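Local coordinates for EDTA monooxygenase (EDTA-degrading bacterium BNC1, PDB 5DQP) that oxidises EDTA as a monooxygenase of the bacterial luciferase-like family, probably using reduced FMN supplied by a partner flavin reductase, at the interface of chains A and B. Coordinates in Å, arbitrary orientation; residue numbers count along the deposited sequence, not the author numbering. Chains: chain A/B, EDTA monooxygenase.

Contact 1: the interface of chains A and B. Residues chain A 22, 33, 61, 69, 71-72; chain B 164, 166, 168, 179, 199, 201.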
loop_
_atom_site.group_PDB
_atom_site.type_symbol
_atom_site.label_atom_id
_atom_site.label_comp_id
_atom_site.label_asym_id
_atom_site.label_seq_id
_atom_site.Cartn_x
_atom_site.Cartn_y
_atom_site.Cartn_z
ATOM N N TRP A 22 21.536 10.631 1.570
ATOM C CA TRP A 22 20.575 11.529 2.197
ATOM C C TRP A 22 21.211 12.780 2.779
ATOM O O TRP A 22 20.478 13.695 3.174
ATOM C CB TRP A 22 19.772 10.815 3.277
ATOM C CG TRP A 22 20.539 10.229 4.409
ATOM C CD1 TRP A 22 21.897 10.012 4.485
ATOM C CD2 TRP A 22 19.987 9.760 5.653
ATOM N NE1 TRP A 22 22.201 9.418 5.685
ATOM C CE2 TRP A 22 21.058 9.267 6.426
ATOM C CE3 TRP A 22 18.689 9.724 6.192
ATOM C CZ2 TRP A 22 20.873 8.735 7.715
ATOM C CZ3 TRP A 22 18.508 9.194 7.478
ATOM C CH2 TRP A 22 19.586 8.701 8.210
ATOM N N PHE A 33 11.155 10.991 3.922
ATOM C CA PHE A 33 9.852 10.747 4.516
ATOM C C PHE A 33 8.769 11.655 3.950
ATOM O O PHE A 33 7.673 11.727 4.514
ATOM C CB PHE A 33 9.949 10.899 6.033
ATOM C CG PHE A 33 11.009 10.018 6.658
ATOM C CD1 PHE A 33 10.880 8.633 6.631
ATOM C CD2 PHE A 33 12.139 10.580 7.248
ATOM C CE1 PHE A 33 11.842 7.821 7.193
ATOM C CE2 PHE A 33 13.115 9.775 7.811
ATOM C CZ PHE A 33 12.962 8.391 7.784
ATOM N N LEU A 61 14.253 -2.462 9.704
ATOM C CA LEU A 61 15.077 -1.267 9.812
ATOM C C LEU A 61 16.525 -1.641 10.124
ATOM O O LEU A 61 16.788 -2.391 11.069
ATOM C CB LEU A 61 14.553 -0.335 10.898
ATOM C CG LEU A 61 15.413 0.909 11.147
ATOM C CD1 LEU A 61 15.527 1.729 9.875
ATOM C CD2 LEU A 61 14.781 1.744 12.249
ATOM N N PRO A 69 18.512 4.857 5.391
ATOM C CA PRO A 69 17.535 3.753 5.362
ATOM C C PRO A 69 16.969 3.601 3.955
ATOM O O PRO A 69 16.518 4.571 3.350
ATOM C CB PRO A 69 16.462 4.198 6.361
ATOM C CG PRO A 69 16.556 5.692 6.395
ATOM C CD PRO A 69 17.999 6.050 6.100
ATOM N N TYR A 71 14.435 1.601 2.905
ATOM C CA TYR A 71 13.018 1.273 2.837
ATOM C C TYR A 71 12.217 2.107 3.835
ATOM O O TYR A 71 11.626 1.566 4.778
ATOM C CB TYR A 71 12.826 -0.220 3.099
ATOM C CG TYR A 71 13.934 -1.113 2.530
ATOM C CD1 TYR A 71 14.114 -1.242 1.158
ATOM C CD2 TYR A 71 14.768 -1.846 3.367
ATOM C CE1 TYR A 71 15.100 -2.066 0.629
ATOM C CE2 TYR A 71 15.773 -2.678 2.843
ATOM C CZ TYR A 71 15.913 -2.788 1.482
ATOM O OH TYR A 71 16.874 -3.598 0.955
ATOM N N PRO A 72 12.149 3.430 3.650
ATOM C CA PRO A 72 11.420 4.245 4.637
ATOM C C PRO A 72 9.896 4.025 4.636
ATOM O O PRO A 72 9.249 4.407 5.620
ATOM C CB PRO A 72 11.808 5.693 4.263
ATOM C CG PRO A 72 12.225 5.614 2.838
ATOM C CD PRO A 72 12.845 4.258 2.650
ATOM N N TRP B 164 10.768 3.633 16.540
ATOM C CA TRP B 164 11.739 4.417 15.783
ATOM C C TRP B 164 11.374 5.890 15.892
ATOM O O TRP B 164 10.465 6.357 15.204
ATOM C CB TRP B 164 11.810 4.001 14.322
ATOM C CG TRP B 164 12.854 4.804 13.561
ATOM C CD1 TRP B 164 13.814 5.607 14.089
ATOM C CD2 TRP B 164 12.999 4.891 12.142
ATOM N NE1 TRP B 164 14.572 6.179 13.088
ATOM C CE2 TRP B 164 14.084 5.757 11.882
ATOM C CE3 TRP B 164 12.339 4.290 11.067
ATOM C CZ2 TRP B 164 14.518 6.047 10.589
ATOM C CZ3 TRP B 164 12.775 4.579 9.774
ATOM C CH2 TRP B 164 13.856 5.453 9.551
ATOM N N PHE B 166 12.759 9.092 14.888
ATOM C CA PHE B 166 13.672 9.866 14.073
ATOM C C PHE B 166 13.776 11.295 14.603
ATOM O O PHE B 166 12.762 11.882 14.983
ATOM C CB PHE B 166 13.151 9.877 12.635
ATOM C CG PHE B 166 14.032 10.611 11.659
ATOM C CD1 PHE B 166 15.198 10.029 11.196
ATOM C CD2 PHE B 166 13.686 11.855 11.195
ATOM C CE1 PHE B 166 16.015 10.686 10.287
ATOM C CE2 PHE B 166 14.496 12.508 10.279
ATOM C CZ PHE B 166 15.674 11.916 9.836
ATOM N N TRP B 168 13.419 14.673 14.114
ATOM C CA TRP B 168 12.903 15.584 13.094
ATOM C C TRP B 168 13.559 16.952 13.149
ATOM O O TRP B 168 13.628 17.643 12.121
ATOM C CB TRP B 168 11.385 15.704 13.244
ATOM C CG TRP B 168 10.729 14.389 13.053
ATOM C CD1 TRP B 168 10.253 13.553 14.023
ATOM C CD2 TRP B 168 10.507 13.734 11.803
ATOM N NE1 TRP B 168 9.729 12.406 13.441
ATOM C CE2 TRP B 168 9.865 12.507 12.078
ATOM C CE3 TRP B 168 10.783 14.074 10.468
ATOM C CZ2 TRP B 168 9.504 11.611 11.069
ATOM C CZ3 TRP B 168 10.418 13.192 9.473
ATOM C CH2 TRP B 168 9.790 11.972 9.777
ATOM N N PHE B 179 19.721 8.406 13.001
ATOM C CA PHE B 179 18.475 7.659 13.110
ATOM C C PHE B 179 17.667 7.991 14.355
ATOM O O PHE B 179 16.477 7.636 14.404
ATOM C CB PHE B 179 18.733 6.155 13.103
ATOM C CG PHE B 179 18.947 5.601 11.753
ATOM C CD1 PHE B 179 20.180 5.707 11.141
ATOM C CD2 PHE B 179 17.908 4.968 11.079
ATOM C CE1 PHE B 179 20.375 5.190 9.852
ATOM C CE2 PHE B 179 18.099 4.469 9.807
ATOM C CZ PHE B 179 19.346 4.582 9.200
ATOM N N ASN B 199 10.136 0.007 10.470
ATOM C CA ASN B 199 10.971 0.795 9.581
ATOM C C ASN B 199 10.232 2.012 9.049
ATOM O O ASN B 199 10.536 2.506 7.962
ATOM C CB ASN B 199 11.556 -0.070 8.459
ATOM C CG ASN B 199 10.531 -0.844 7.685
ATOM O OD1 ASN B 199 9.333 -0.781 7.962
ATOM N ND2 ASN B 199 11.007 -1.593 6.676
ATOM N N PRO B 201 9.219 5.857 10.801
ATOM C CA PRO B 201 9.439 6.620 12.028
ATOM C C PRO B 201 8.163 7.243 12.566
ATOM O O PRO B 201 7.259 7.614 11.820
ATOM C CB PRO B 201 10.434 7.702 11.591
ATOM C CG PRO B 201 10.119 7.924 10.118
ATOM C CD PRO B 201 9.670 6.584 9.592
HETATM O O HOH W 1 9.005 1.198 5.542
#

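Contact 2: the interface of chains A and B. Residues chain A 57-59, 71, 73-76; chain B 107-108, 111, 199.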
loop_
_atom_site.group_PDB
_atom_site.type_symbol
_atom_site.label_atom_id
_atom_site.label_comp_id
_atom_site.label_asym_id
_atom_site.label_seq_id
_atom_site.Cartn_x
_atom_site.Cartn_y
_atom_site.Cartn_z
ATOM N N ASP A 57 12.235 -3.467 -1.396
ATOM C CA ASP A 57 11.713 -3.442 -0.038
ATOM C C ASP A 57 12.210 -4.632 0.774
ATOM O O ASP A 57 12.384 -5.732 0.252
ATOM C CB ASP A 57 10.182 -3.435 -0.016
ATOM C CG ASP A 57 9.631 -3.311 1.396
ATOM O OD1 ASP A 57 10.086 -2.382 2.100
ATOM O OD2 ASP A 57 8.775 -4.141 1.808
ATOM N N GLN A 58 12.428 -4.388 2.066
ATOM C CA GLN A 58 12.552 -5.428 3.074
ATOM C C GLN A 58 11.835 -4.864 4.289
ATOM O O GLN A 58 12.043 -3.691 4.629
ATOM C CB GLN A 58 13.998 -5.767 3.426
ATOM C CG GLN A 58 14.659 -6.652 2.392
ATOM C CD GLN A 58 16.070 -6.981 2.775
ATOM O OE1 GLN A 58 16.512 -6.653 3.877
ATOM N NE2 GLN A 58 16.798 -7.626 1.870
ATOM N N PRO A 59 10.979 -5.640 4.936
ATOM C CA PRO A 59 10.351 -5.167 6.194
ATOM C C PRO A 59 11.276 -5.353 7.397
ATOM O O PRO A 59 11.096 -6.237 8.234
ATOM C CB PRO A 59 9.077 -6.021 6.278
ATOM C CG PRO A 59 9.092 -6.951 5.032
ATOM C CD PRO A 59 10.470 -6.944 4.486
ATOM N N TYR A 71 14.435 1.601 2.905
ATOM C CA TYR A 71 13.018 1.273 2.837
ATOM C C TYR A 71 12.217 2.107 3.835
ATOM O O TYR A 71 11.626 1.566 4.778
ATOM C CB TYR A 71 12.826 -0.220 3.099
ATOM C CG TYR A 71 13.934 -1.113 2.530
ATOM C CD1 TYR A 71 14.114 -1.242 1.158
ATOM C CD2 TYR A 71 14.768 -1.846 3.367
ATOM C CE1 TYR A 71 15.100 -2.066 0.629
ATOM C CE2 TYR A 71 15.773 -2.678 2.843
ATOM C CZ TYR A 71 15.913 -2.788 1.482
ATOM O OH TYR A 71 16.874 -3.598 0.955
ATOM N N PHE A 73 9.312 3.409 3.602
ATOM C CA PHE A 73 7.866 3.230 3.497
ATOM C C PHE A 73 7.521 1.877 2.891
ATOM O O PHE A 73 8.266 1.336 2.065
ATOM C CB PHE A 73 7.194 4.257 2.593
ATOM C CG PHE A 73 7.246 5.638 3.089
ATOM C CD1 PHE A 73 6.453 6.039 4.160
ATOM C CD2 PHE A 73 8.055 6.569 2.458
ATOM C CE1 PHE A 73 6.488 7.345 4.612
ATOM C CE2 PHE A 73 8.097 7.866 2.900
ATOM C CZ PHE A 73 7.306 8.259 3.989
ATOM N N ASP A 74 6.350 1.362 3.261
ATOM C CA ASP A 74 5.782 0.229 2.542
ATOM C C ASP A 74 5.652 0.579 1.064
ATOM O O ASP A 74 5.136 1.653 0.728
ATOM C CB ASP A 74 4.412 -0.165 3.086
ATOM C CG ASP A 74 3.857 -1.402 2.382
ATOM O OD1 ASP A 74 3.263 -1.239 1.290
ATOM O OD2 ASP A 74 4.045 -2.533 2.893
ATOM N N PRO A 75 6.094 -0.286 0.164
ATOM C CA PRO A 75 6.163 0.093 -1.255
ATOM C C PRO A 75 4.809 0.096 -1.943
ATOM O O PRO A 75 4.600 0.893 -2.858
ATOM C CB PRO A 75 7.103 -0.965 -1.854
ATOM C CG PRO A 75 7.031 -2.113 -0.920
ATOM C CD PRO A 75 6.863 -1.512 0.447
ATOM N N ILE A 76 3.890 -0.779 -1.530
ATOM C CA ILE A 76 2.541 -0.770 -2.103
ATOM C C ILE A 76 1.851 0.555 -1.791
ATOM O O ILE A 76 1.273 1.195 -2.678
ATOM C CB ILE A 76 1.728 -1.981 -1.592
ATOM C CG1 ILE A 76 2.467 -3.302 -1.882
ATOM C CG2 ILE A 76 0.369 -2.051 -2.261
ATOM C CD1 ILE A 76 1.749 -4.583 -1.357
ATOM N N ARG B 107 3.205 -1.098 9.583
ATOM C CA ARG B 107 4.027 -0.370 8.622
ATOM C C ARG B 107 3.184 0.323 7.557
ATOM O O ARG B 107 3.462 1.469 7.175
ATOM C CB ARG B 107 5.009 -1.334 7.977
ATOM C CG ARG B 107 5.800 -0.666 6.912
ATOM C CD ARG B 107 7.129 -1.336 6.773
ATOM N NE ARG B 107 7.070 -2.398 5.808
ATOM C CZ ARG B 107 7.815 -2.456 4.705
ATOM N NH1 ARG B 107 7.624 -3.472 3.883
ATOM N NH2 ARG B 107 8.727 -1.520 4.424
ATOM N N GLN B 108 2.146 -0.350 7.069
ATOM C CA GLN B 108 1.303 0.258 6.043
ATOM C C GLN B 108 0.511 1.443 6.598
ATOM O O GLN B 108 0.438 2.492 5.957
ATOM C CB GLN B 108 0.399 -0.815 5.416
ATOM C CG GLN B 108 1.229 -1.852 4.618
ATOM C CD GLN B 108 0.413 -2.924 3.878
ATOM O OE1 GLN B 108 -0.733 -3.200 4.202
ATOM N NE2 GLN B 108 1.019 -3.517 2.858
ATOM N N SER B 111 2.919 4.223 7.209
ATOM C CA SER B 111 3.361 4.741 5.916
ATOM C C SER B 111 2.306 5.652 5.312
ATOM O O SER B 111 2.593 6.798 4.957
ATOM C CB SER B 111 3.680 3.597 4.958
ATOM O OG SER B 111 4.894 2.949 5.300
ATOM N N ASN B 199 10.136 0.007 10.470
ATOM C CA ASN B 199 10.971 0.795 9.581
ATOM C C ASN B 199 10.232 2.012 9.049
ATOM O O ASN B 199 10.536 2.506 7.962
ATOM C CB ASN B 199 11.556 -0.070 8.459
ATOM C CG ASN B 199 10.531 -0.844 7.685
ATOM O OD1 ASN B 199 9.333 -0.781 7.962
ATOM N ND2 ASN B 199 11.007 -1.593 6.676
HETATM O O HOH W 2 9.005 1.198 5.542
#

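Contact 3: the interface of chains A and B. Residues chain A 59-61, 135-136; chain B 103, 195-197, 199.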
loop_
_atom_site.group_PDB
_atom_site.type_symbol
_atom_site.label_atom_id
_atom_site.label_comp_id
_atom_site.label_asym_id
_atom_site.label_seq_id
_atom_site.Cartn_x
_atom_site.Cartn_y
_atom_site.Cartn_z
ATOM N N PRO A 59 10.979 -5.640 4.936
ATOM C CA PRO A 59 10.351 -5.167 6.194
ATOM C C PRO A 59 11.276 -5.353 7.397
ATOM O O PRO A 59 11.096 -6.237 8.234
ATOM C CB PRO A 59 9.077 -6.021 6.278
ATOM C CG PRO A 59 9.092 -6.951 5.032
ATOM C CD PRO A 59 10.470 -6.944 4.486
ATOM N N GLN A 60 12.318 -4.523 7.449
ATOM C CA GLN A 60 13.180 -4.345 8.614
ATOM C C GLN A 60 13.815 -2.957 8.543
ATOM O O GLN A 60 13.888 -2.347 7.470
ATOM C CB GLN A 60 14.269 -5.419 8.691
ATOM C CG GLN A 60 15.000 -5.662 7.381
ATOM C CD GLN A 60 16.166 -4.734 7.138
ATOM O OE1 GLN A 60 16.562 -3.956 8.008
ATOM N NE2 GLN A 60 16.735 -4.816 5.941
ATOM N N LEU A 61 14.253 -2.462 9.704
ATOM C CA LEU A 61 15.077 -1.267 9.812
ATOM C C LEU A 61 16.525 -1.641 10.124
ATOM O O LEU A 61 16.788 -2.391 11.069
ATOM C CB LEU A 61 14.553 -0.335 10.898
ATOM C CG LEU A 61 15.413 0.909 11.147
ATOM C CD1 LEU A 61 15.527 1.729 9.875
ATOM C CD2 LEU A 61 14.781 1.744 12.249
ATOM N N ASN A 135 10.650 -10.086 12.691
ATOM C CA ASN A 135 9.504 -9.183 12.769
ATOM C C ASN A 135 8.194 -9.909 12.535
ATOM O O ASN A 135 7.132 -9.347 12.819
ATOM C CB ASN A 135 9.687 -8.031 11.769
ATOM C CG ASN A 135 10.813 -7.121 12.173
ATOM O OD1 ASN A 135 11.100 -7.019 13.359
ATOM N ND2 ASN A 135 11.447 -6.443 11.215
ATOM N N TYR A 136 8.251 -11.161 12.070
ATOM C CA TYR A 136 7.082 -12.015 11.905
ATOM C C TYR A 136 7.137 -13.246 12.789
ATOM O O TYR A 136 6.431 -14.218 12.524
ATOM C CB TYR A 136 6.920 -12.412 10.435
ATOM C CG TYR A 136 6.670 -11.178 9.600
ATOM C CD1 TYR A 136 5.389 -10.700 9.434
ATOM C CD2 TYR A 136 7.724 -10.457 9.048
ATOM C CE1 TYR A 136 5.142 -9.565 8.714
ATOM C CE2 TYR A 136 7.492 -9.289 8.324
ATOM C CZ TYR A 136 6.192 -8.858 8.155
ATOM O OH TYR A 136 5.899 -7.729 7.442
ATOM N N TYR B 103 3.207 -6.582 11.990
ATOM C CA TYR B 103 4.297 -5.743 11.486
ATOM C C TYR B 103 3.925 -5.087 10.162
ATOM O O TYR B 103 4.229 -3.907 9.935
ATOM C CB TYR B 103 5.585 -6.567 11.312
ATOM C CG TYR B 103 6.815 -5.713 11.072
ATOM C CD1 TYR B 103 7.532 -5.190 12.146
ATOM C CD2 TYR B 103 7.256 -5.415 9.780
ATOM C CE1 TYR B 103 8.658 -4.393 11.945
ATOM C CE2 TYR B 103 8.395 -4.602 9.570
ATOM C CZ TYR B 103 9.080 -4.099 10.666
ATOM O OH TYR B 103 10.198 -3.300 10.521
ATOM N N ALA B 195 9.842 -8.834 16.861
ATOM C CA ALA B 195 11.004 -8.180 17.436
ATOM C C ALA B 195 10.951 -6.673 17.231
ATOM O O ALA B 195 11.181 -5.911 18.167
ATOM C CB ALA B 195 12.286 -8.762 16.822
ATOM N N GLY B 196 10.672 -6.225 16.006
ATOM C CA GLY B 196 10.795 -4.814 15.679
ATOM C C GLY B 196 12.279 -4.545 15.606
ATOM O O GLY B 196 13.055 -5.468 15.696
ATOM N N PRO B 197 12.687 -3.281 15.455
ATOM C CA PRO B 197 11.861 -2.079 15.325
ATOM C C PRO B 197 11.107 -1.979 13.960
ATOM O O PRO B 197 11.404 -2.721 13.038
ATOM C CB PRO B 197 12.880 -0.953 15.473
ATOM C CG PRO B 197 14.175 -1.561 14.941
ATOM C CD PRO B 197 14.133 -2.993 15.411
ATOM N N ASN B 199 10.136 0.007 10.470
ATOM C CA ASN B 199 10.971 0.795 9.581
ATOM C C ASN B 199 10.232 2.012 9.049
ATOM O O ASN B 199 10.536 2.506 7.962
ATOM C CB ASN B 199 11.556 -0.070 8.459
ATOM C CG ASN B 199 10.531 -0.844 7.685
ATOM O OD1 ASN B 199 9.333 -0.781 7.962
ATOM N ND2 ASN B 199 11.007 -1.593 6.676
HETATM O O HOH W 3 4.168 -9.304 12.280
HETATM O O HOH W 4 13.642 -4.218 11.797
#

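Contact 1: the interface of chains A and B
A:Phe33 turns one face of its ring to B:Pro201, whose CG lies 3.4 Å from A:Phe33 CE1 in a CH-pi contact, while its edge meets the face of B:Phe166. This aromatic patch lies at the two-fold interface of chains A and B, probably a dimer interface, in a luciferase-like monooxygenase. A:Phe33 CE2 stands over the centre of the B:Phe166 ring, the planes 64° apart. The edge of B:Trp168 comes in at the CD2 rim of A:Phe33, on the same side as B:Pro201, B:Trp168 CH2 lying 3.7 Å from A:Phe33 CD2. B:Trp164 is covered on both faces: A:Leu61 CD2 sits 3.6 Å from B:Trp164 CD2, and B:Pro201 CB of its own chain backs the other. A:Leu61 has CG anti to the backbone N (chi1 176°), which sends the branched end across the indole. Tip to tip, B:Trp164 CH2 reaches A:Phe33 CZ at 3.5 Å. The indole rotation is held partly within chain B, where its NE1 donates in the ring plane to a lone pair of B:Phe179 O at 2.7 Å. The B:Phe179 ring has A:Trp22 CH2 over one face, and its CZ lies 3.7 Å from A:Pro69 CD. Polar linkage is by water, which joins the carbonyl oxygens of A:Tyr71 and B:Asn199.

Contact 2: the interface of chains A and B
B:Arg107 and A:Asp57 meet tip to tip in an end-on, two-nitrogen salt bridge across the A-B interface. The guanidinium and carboxylate planes are only 10° apart. B:Arg107 NH1 donates to the syn lone pair of A:Asp57 OD2 at 2.5 Å, and NH2 donates to OD1 at 2.8 Å, so each carboxylate oxygen has its own N-H. A:Asp57 has CG anti to the backbone N (chi1 -176°), which extends the carboxylate toward the partner chain. A:Asp57 probably also contributes to the FMN site of this monooxygenase, so the pair may couple the flavin pocket to the partner chain. A longer charge contact links B:Arg107 NH1 to A:Asp74 OD2 at 3.8 Å.

Among the hydrogen bonds of neutral groups, B:Gln108 NE2 donates to the same A:Asp74 OD2 at 3.2 Å, from above the carboxylate plane, the amide standing almost perpendicular to it. B:Ser111 OG accepts from A:Asp74 N at 3.0 Å and in turn donates to B:Arg107 O, 2.8 Å away, one helical turn earlier.

The guanidinium is sandwiched between two C-alpha atoms, which limits its tilting: A:Pro59 CA lies over the centre of one face and A:Asp74 CA covers the other toward the rim. B:Ser111 OG lies in the ring plane at the edge of A:Phe73, 3.6 Å from its CD1.

The oxygen of the water shared with A:Tyr71 O and B:Asn199 O lies in the guanidinium plane, 3.0 Å from B:Arg107 NH2.

Contact 3: the interface of chains A and B
A:Asn135 lays its side-chain amide flat over the ring of B:Tyr103, the two planes 8° apart, in a stacked contact of the interface between chains A and B. Its CB lies over the same face, toward the rim, and its CG is 3.5 Å from B:Tyr103 CE1. B:Tyr103 has CG anti to the backbone N (chi1 -168°), which swings the ring off the helix and against A:Asn135. Around the ring, A:Pro59 CB touches CE2 at 3.6 Å, and A:Tyr136 crosses at about a right angle, its phenol OH near CD2. Beyond the stack are two bent hydrogen bonds. A:Asn135 OD1 accepts the backbone N-H of B:Gly196 at 2.8 Å, with 127° at the hydrogen. B:Asn199 ND2 donates to A:Gln60 O at 3.1 Å, approaching well above the carbonyl plane.

In the second shell, A:Asn135 ND2 donates to A:Pro59 O at 3.0 Å, fixing which end of the amide faces B:Gly196. The B:Tyr103 phenol OH donates to a lone pair of B:Pro197 O at 2.9 Å, tying the ring to B:Pro197, whose peptide bond with B:Gly196 is cis. A phenylalanine in place of B:Tyr103 would probably leave B:Pro197 O without this donor and the ring less firmly positioned beneath the amide. One water joins A:Leu61 N, A:Asn135 ND2 and B:Pro197 O; another bridges A:Asn135 O and B:Tyr103 N.

B:Tyr103 lies in the first turn of helix 102-115, opposite the C-terminal end of helix 130-135 in chain A, with the B:Gly196 and B:Pro197 loop alongside.

The three contacts form one continuous stretch of the A-B interface: the C-alpha centres of contact 1 lie about 10 Å from those of contact 2 and 12 Å from those of contact 3, and contacts 2 and 3 are about 10 Å apart. B:Asn199 takes part in all three. A:Tyr71 joins contacts 1 and 2, A:Pro59 contacts 2 and 3, and A:Leu61 contacts 1 and 3. Helix 102-115 of chain B supplies both contacts 2 and 3. Two-fold symmetry repeats each contact with the chains exchanged; if the pair is the biological dimer, the three kinds of contact would act together, twice over.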